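Local coordinates for protein putative hydantoin racemase (Klebsiella pneumoniae subsp. pneumoniae, PDB 3QVK) that probably catalyses the racemisation of D- and L-5-monosubstituted hydantoins, such as the isobutyl and benzyl derivatives, at residues 7-12 and 75-80; 42-47 and 147-152. One frame throughout, in Å; residues are numbered along the deposited sequence.

Contact 1: 7-12 and 75-80; sequences INPNTS and IASFGD. Unlike the reference sequence in segment 75-80: Ser77 (reference Cys). With 2AL (1-(2,5-dioxo-2,5-dihydro-1H-imidazol-4-yl)urea), chain C.
Ile75 pairs with Ile7 as the last rung of two parallel strands, and its CG2 branch, anti to the backbone N, lies 3.8 Å from Pro9 CG. One residue on, the backbones are still close: Ala76 N donates to Ile7 O (2.7 Å) almost in line with the carbonyl, while Ala76 O turns to a water. That water also donates to Asn8 OD1 and accepts from N7 in the dioxo-imidazole ring of the urea-bearing ligand 2AL, so it joins both strand ends to the ligand. Ser77, a cysteine in the reference sequence, starts a type I turn to Asp80. Its OG, placed between the backbone N and the carbonyl carbon (chi1 76°), lies 3.3 Å from Pro9 CG, and its CB is 3.5 Å from both N7 and C5 of the ligand. Phe78 N then donates a hydrogen bond to 2AL O5 at 3.0 Å. From the other segment Asn10 ND2 reaches 2AL O8 at 2.8 Å; the Asn10 amide is steadied through OD1, which takes Ser12 N in an Asx turn and Asn8 ND2 from above the carbonyl plane. Asp80 OD1 accepts from Ala98 N, and OD2 is hydrogen-bonded to Tyr132 OH and Glu99 N. This part of the ligand site sits at the C-terminal ends of strands 2-7 and 72-75, with helix 13-26 against Asn8 and Ala76 and helix 48-68 against Ile7, Pro9 and Ile75.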
loop_
_atom_site.group_PDB
_atom_site.type_symbol
_atom_site.label_atom_id
_atom_site.label_comp_id
_atom_site.label_asym_id
_atom_site.label_seq_id
_atom_site.Cartn_x
_atom_site.Cartn_y
_atom_site.Cartn_z
ATOM N N ILE A 7 9.842 -4.570 -31.462
ATOM C CA ILE A 7 9.852 -6.025 -31.370
ATOM C C ILE A 7 8.485 -6.567 -30.976
ATOM O O ILE A 7 7.999 -6.309 -29.874
ATOM C CB ILE A 7 10.910 -6.534 -30.353
ATOM C CG1 ILE A 7 12.289 -5.941 -30.655
ATOM C CG2 ILE A 7 10.958 -8.070 -30.342
ATOM C CD1 ILE A 7 13.261 -6.025 -29.500
ATOM N N ASN A 8 7.869 -7.309 -31.892
ATOM C CA ASN A 8 6.722 -8.137 -31.554
ATOM C C ASN A 8 7.261 -9.404 -30.888
ATOM O O ASN A 8 7.972 -10.176 -31.530
ATOM C CB ASN A 8 5.908 -8.475 -32.811
ATOM C CG ASN A 8 4.707 -9.369 -32.519
ATOM O OD1 ASN A 8 4.259 -9.486 -31.378
ATOM N ND2 ASN A 8 4.176 -10.000 -33.562
ATOM N N PRO A 9 6.951 -9.605 -29.590
ATOM C CA PRO A 9 7.491 -10.733 -28.827
ATOM C C PRO A 9 6.948 -12.094 -29.262
ATOM O O PRO A 9 7.568 -13.118 -28.968
ATOM C CB PRO A 9 7.056 -10.424 -27.388
ATOM C CG PRO A 9 6.762 -8.962 -27.386
ATOM C CD PRO A 9 6.162 -8.713 -28.727
ATOM N N ASN A 10 5.802 -12.103 -29.940
ATOM C CA ASN A 10 5.280 -13.333 -30.532
ATOM C C ASN A 10 5.733 -13.500 -31.988
ATOM O O ASN A 10 6.211 -12.545 -32.605
ATOM C CB ASN A 10 3.751 -13.436 -30.375
ATOM C CG ASN A 10 2.988 -12.447 -31.244
ATOM O OD1 ASN A 10 3.144 -12.416 -32.465
ATOM N ND2 ASN A 10 2.130 -11.652 -30.615
ATOM N N THR A 11 5.580 -14.709 -32.527
ATOM C CA THR A 11 6.096 -15.041 -33.860
ATOM C C THR A 11 5.086 -14.831 -34.994
ATOM O O THR A 11 5.340 -15.224 -36.136
ATOM C CB THR A 11 6.623 -16.496 -33.921
ATOM O OG1 THR A 11 5.559 -17.404 -33.617
ATOM C CG2 THR A 11 7.769 -16.705 -32.936
ATOM N N SER A 12 3.947 -14.217 -34.684
ATOM C CA SER A 12 2.934 -13.924 -35.697
ATOM C C SER A 12 3.368 -12.759 -36.580
ATOM O O SER A 12 3.459 -11.618 -36.119
ATOM C CB SER A 12 1.584 -13.618 -35.044
ATOM O OG SER A 12 0.657 -13.109 -35.991
ATOM N N ILE A 75 9.019 -3.136 -26.821
ATOM C CA ILE A 75 8.496 -4.487 -26.613
ATOM C C ILE A 75 6.979 -4.465 -26.817
ATOM O O ILE A 75 6.232 -3.941 -25.984
ATOM C CB ILE A 75 8.891 -5.058 -25.230
ATOM C CG1 ILE A 75 10.418 -5.122 -25.106
ATOM C CG2 ILE A 75 8.277 -6.442 -25.018
ATOM C CD1 ILE A 75 10.924 -5.515 -23.732
ATOM N N ALA A 76 6.540 -5.042 -27.935
ATOM C CA ALA A 76 5.185 -4.827 -28.443
ATOM C C ALA A 76 4.143 -5.900 -28.111
ATOM O O ALA A 76 3.361 -6.307 -28.975
ATOM C CB ALA A 76 5.224 -4.553 -29.949
ATOM N N SER A 77 4.141 -6.359 -26.862
ATOM C CA SER A 77 3.018 -7.136 -26.329
ATOM C C SER A 77 2.684 -6.669 -24.914
ATOM O O SER A 77 3.574 -6.276 -24.156
ATOM C CB SER A 77 3.284 -8.644 -26.376
ATOM O OG SER A 77 4.182 -9.051 -25.364
ATOM N N PHE A 78 1.399 -6.722 -24.570
ATOM C CA PHE A 78 0.869 -6.059 -23.373
ATOM C C PHE A 78 1.367 -6.617 -22.032
ATOM O O PHE A 78 1.069 -6.061 -20.976
ATOM C CB PHE A 78 -0.663 -6.034 -23.418
ATOM C CG PHE A 78 -1.283 -5.012 -22.501
ATOM C CD1 PHE A 78 -1.184 -3.652 -22.782
ATOM C CD2 PHE A 78 -1.974 -5.413 -21.360
ATOM C CE1 PHE A 78 -1.759 -2.705 -21.937
ATOM C CE2 PHE A 78 -2.552 -4.472 -20.509
ATOM C CZ PHE A 78 -2.444 -3.117 -20.799
ATOM N N GLY A 79 2.131 -7.703 -22.074
ATOM C CA GLY A 79 2.750 -8.238 -20.866
ATOM C C GLY A 79 4.147 -7.695 -20.623
ATOM O O GLY A 79 4.774 -8.019 -19.610
ATOM N N ASP A 80 4.628 -6.867 -21.555
ATOM C CA ASP A 80 6.001 -6.341 -21.551
ATOM C C ASP A 80 7.059 -7.402 -21.198
ATOM O O ASP A 80 7.908 -7.160 -20.336
ATOM C CB ASP A 80 6.121 -5.131 -20.606
ATOM C CG ASP A 80 5.245 -3.955 -21.026
ATOM O OD1 ASP A 80 4.662 -3.982 -22.131
ATOM O OD2 ASP A 80 5.147 -2.987 -20.239
HETATM C C4 2AL C . -0.590 -10.054 -25.862
HETATM C C5 2AL C . -0.188 -9.127 -26.809
HETATM O O5 2AL C . -0.269 -7.903 -26.709
HETATM N N7 2AL C . 0.306 -9.788 -27.852
HETATM C C8 2AL C . 0.206 -11.085 -27.545
HETATM O O8 2AL C . 0.567 -12.000 -28.281
HETATM N N9 2AL C . -0.337 -11.268 -26.338
HETATM N N3 2AL C . -1.134 -9.796 -24.670
HETATM C C2 2AL C . -2.445 -9.613 -24.495
HETATM N N1 2AL C . -3.231 -9.669 -25.567
HETATM O O2 2AL C . -2.911 -9.392 -23.378
HETATM O O HOH W 1 2.253 -8.801 -29.672
#

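Contact 2: 42-47 and 147-152; sequences VPSIEG and PVLALE. With 2AL (1-(2,5-dioxo-2,5-dihydro-1H-imidazol-4-yl)urea), chain C.
Glu46 OE2 is gripped by two donors, Val148 N at 3.1 Å and a water at 2.7 Å, where two loops that follow the strands of different parallel sheets meet over the ligand 2AL. Val148 N approaches the anti lone pair of OE2, the one turned away from OE1, while OE1 itself forms a salt bridge with Lys233 of the second subunit; the carboxylate thus ties together both loops and the neighbouring chain. The same water hydrogen-bonds Ser44 OG and accepts from Leu149 N, at the start of the 3-10 segment 148-151. Before the carboxylate, the extended Glu46 chain and Val148 run past each other in opposite directions, CG against CG2 at 3.7 Å. Ser44 CB meets Leu149 CG at 3.8 Å, and the leucine's CD2 reaches on to Pro43 O. Ile45 meets the ligand with backbone and side chain: its N donates to 2AL O8 at 2.9 Å, and its CB lies 3.5 Å from N9. Val148 adds apolar contact from the other loop: with CG1 anti to the backbone N (chi1 172°), its two methyls divide along the ligand, CG1 lying 3.7 Å from the ring atom C8 and CG2 3.5 Å from the urea nitrogen N1.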
loop_
_atom_site.group_PDB
_atom_site.type_symbol
_atom_site.label_atom_id
_atom_site.label_comp_id
_atom_site.label_asym_id
_atom_site.label_seq_id
_atom_site.Cartn_x
_atom_site.Cartn_y
_atom_site.Cartn_z
ATOM N N VAL A 42 6.597 -18.380 -29.824
ATOM C CA VAL A 42 5.172 -18.668 -29.709
ATOM C C VAL A 42 4.361 -17.696 -30.589
ATOM O O VAL A 42 4.681 -16.510 -30.644
ATOM C CB VAL A 42 4.742 -18.628 -28.204
ATOM C CG1 VAL A 42 4.782 -17.205 -27.632
ATOM C CG2 VAL A 42 3.393 -19.269 -27.995
ATOM N N PRO A 43 3.331 -18.203 -31.304
ATOM C CA PRO A 43 2.519 -17.361 -32.198
ATOM C C PRO A 43 1.695 -16.280 -31.493
ATOM O O PRO A 43 1.446 -15.222 -32.077
ATOM C CB PRO A 43 1.589 -18.371 -32.882
ATOM C CG PRO A 43 2.304 -19.667 -32.785
ATOM C CD PRO A 43 2.986 -19.628 -31.454
ATOM N N SER A 44 1.263 -16.553 -30.265
ATOM C CA SER A 44 0.547 -15.569 -29.452
ATOM C C SER A 44 0.848 -15.783 -27.974
ATOM O O SER A 44 1.160 -16.898 -27.551
ATOM C CB SER A 44 -0.963 -15.626 -29.710
ATOM O OG SER A 44 -1.523 -16.846 -29.256
ATOM N N ILE A 45 0.756 -14.709 -27.196
ATOM C CA ILE A 45 1.080 -14.756 -25.774
ATOM C C ILE A 45 -0.197 -14.697 -24.937
ATOM O O ILE A 45 -0.874 -13.666 -24.885
ATOM C CB ILE A 45 2.069 -13.636 -25.378
ATOM C CG1 ILE A 45 3.325 -13.702 -26.253
ATOM C CG2 ILE A 45 2.444 -13.752 -23.906
ATOM C CD1 ILE A 45 4.034 -12.371 -26.429
ATOM N N GLU A 46 -0.515 -15.820 -24.296
ATOM C CA GLU A 46 -1.769 -15.983 -23.560
ATOM C C GLU A 46 -1.538 -16.670 -22.215
ATOM O O GLU A 46 -2.187 -17.669 -21.896
ATOM C CB GLU A 46 -2.774 -16.788 -24.395
ATOM C CG GLU A 46 -3.131 -16.162 -25.738
ATOM C CD GLU A 46 -3.987 -17.062 -26.608
ATOM O OE1 GLU A 46 -3.734 -18.285 -26.652
ATOM O OE2 GLU A 46 -4.912 -16.538 -27.260
ATOM N N GLY A 47 -0.607 -16.133 -21.432
ATOM C CA GLY A 47 -0.277 -16.703 -20.129
ATOM C C GLY A 47 1.195 -16.609 -19.783
ATOM O O GLY A 47 1.993 -16.079 -20.559
ATOM N N PRO A 147 -9.430 -15.282 -28.081
ATOM C CA PRO A 147 -7.978 -15.439 -28.209
ATOM C C PRO A 147 -7.321 -14.212 -28.841
ATOM O O PRO A 147 -7.973 -13.475 -29.583
ATOM C CB PRO A 147 -7.830 -16.661 -29.127
ATOM C CG PRO A 147 -9.155 -16.812 -29.801
ATOM C CD PRO A 147 -10.157 -16.346 -28.799
ATOM N N VAL A 148 -6.043 -14.002 -28.536
ATOM C CA VAL A 148 -5.292 -12.836 -29.018
ATOM C C VAL A 148 -5.375 -12.663 -30.540
ATOM O O VAL A 148 -5.604 -11.556 -31.035
ATOM C CB VAL A 148 -3.809 -12.888 -28.546
ATOM C CG1 VAL A 148 -2.979 -11.791 -29.204
ATOM C CG2 VAL A 148 -3.730 -12.765 -27.031
ATOM N N LEU A 149 -5.220 -13.766 -31.269
ATOM C CA LEU A 149 -5.170 -13.735 -32.733
ATOM C C LEU A 149 -6.532 -13.540 -33.415
ATOM O O LEU A 149 -6.604 -13.443 -34.642
ATOM C CB LEU A 149 -4.461 -14.986 -33.275
ATOM C CG LEU A 149 -3.000 -15.189 -32.852
ATOM C CD1 LEU A 149 -2.489 -16.545 -33.309
ATOM C CD2 LEU A 149 -2.095 -14.070 -33.365
ATOM N N ALA A 150 -7.600 -13.470 -32.620
ATOM C CA ALA A 150 -8.938 -13.167 -33.138
ATOM C C ALA A 150 -8.991 -11.769 -33.757
ATOM O O ALA A 150 -9.809 -11.501 -34.638
ATOM C CB ALA A 150 -9.987 -13.308 -32.044
ATOM N N LEU A 151 -8.104 -10.891 -33.293
ATOM C CA LEU A 151 -7.965 -9.539 -33.835
ATOM C C LEU A 151 -7.411 -9.535 -35.261
ATOM O O LEU A 151 -7.526 -8.537 -35.976
ATOM C CB LEU A 151 -7.065 -8.695 -32.926
ATOM C CG LEU A 151 -7.600 -8.328 -31.539
ATOM C CD1 LEU A 151 -6.449 -8.076 -30.575
ATOM C CD2 LEU A 151 -8.535 -7.122 -31.604
ATOM N N GLU A 152 -6.816 -10.656 -35.666
ATOM C CA GLU A 152 -6.208 -10.787 -36.991
ATOM C C GLU A 152 -6.972 -11.741 -37.915
ATOM O O GLU A 152 -6.551 -11.971 -39.052
ATOM C CB GLU A 152 -4.750 -11.251 -36.866
ATOM C CG GLU A 152 -3.842 -10.334 -36.049
ATOM C CD GLU A 152 -3.398 -9.083 -36.796
ATOM O OE1 GLU A 152 -3.730 -8.926 -37.992
ATOM O OE2 GLU A 152 -2.705 -8.251 -36.178
HETATM C C4 2AL C . -0.590 -10.054 -25.862
HETATM C C5 2AL C . -0.188 -9.127 -26.809
HETATM O O5 2AL C . -0.269 -7.903 -26.709
HETATM N N7 2AL C . 0.306 -9.788 -27.852
HETATM C C8 2AL C . 0.206 -11.085 -27.545
HETATM O O8 2AL C . 0.567 -12.000 -28.281
HETATM N N9 2AL C . -0.337 -11.268 -26.338
HETATM N N3 2AL C . -1.134 -9.796 -24.670
HETATM C C2 2AL C . -2.445 -9.613 -24.495
HETATM N N1 2AL C . -3.231 -9.669 -25.567
HETATM O O2 2AL C . -2.911 -9.392 -23.378
HETATM O O HOH W 2 -4.284 -16.440 -29.834
#

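Overall arrangement
The two contacts lie about 10 Å apart, centre to centre, and both touch the same ligand. Their segments alternate along the chain, in the order 7-12, 42-47, 75-80, 147-152. The first three follow strands 2-7, 31-36 and 72-75 of one parallel sheet, whereas 147-152 follows strand 138-143 of the other. Contact 1 therefore forms within one half of the two-sheet fold and contact 2 bridges the halves. They touch directly, Thr11 N probably hydrogen-bonding Val42 O. Gly183, just past strand 177-181 of the second sheet, adds another backbone bond to 2AL. Such a pocket between two sheets is consistent with the active-site cleft of Asp/Glu/hydantoin racemases.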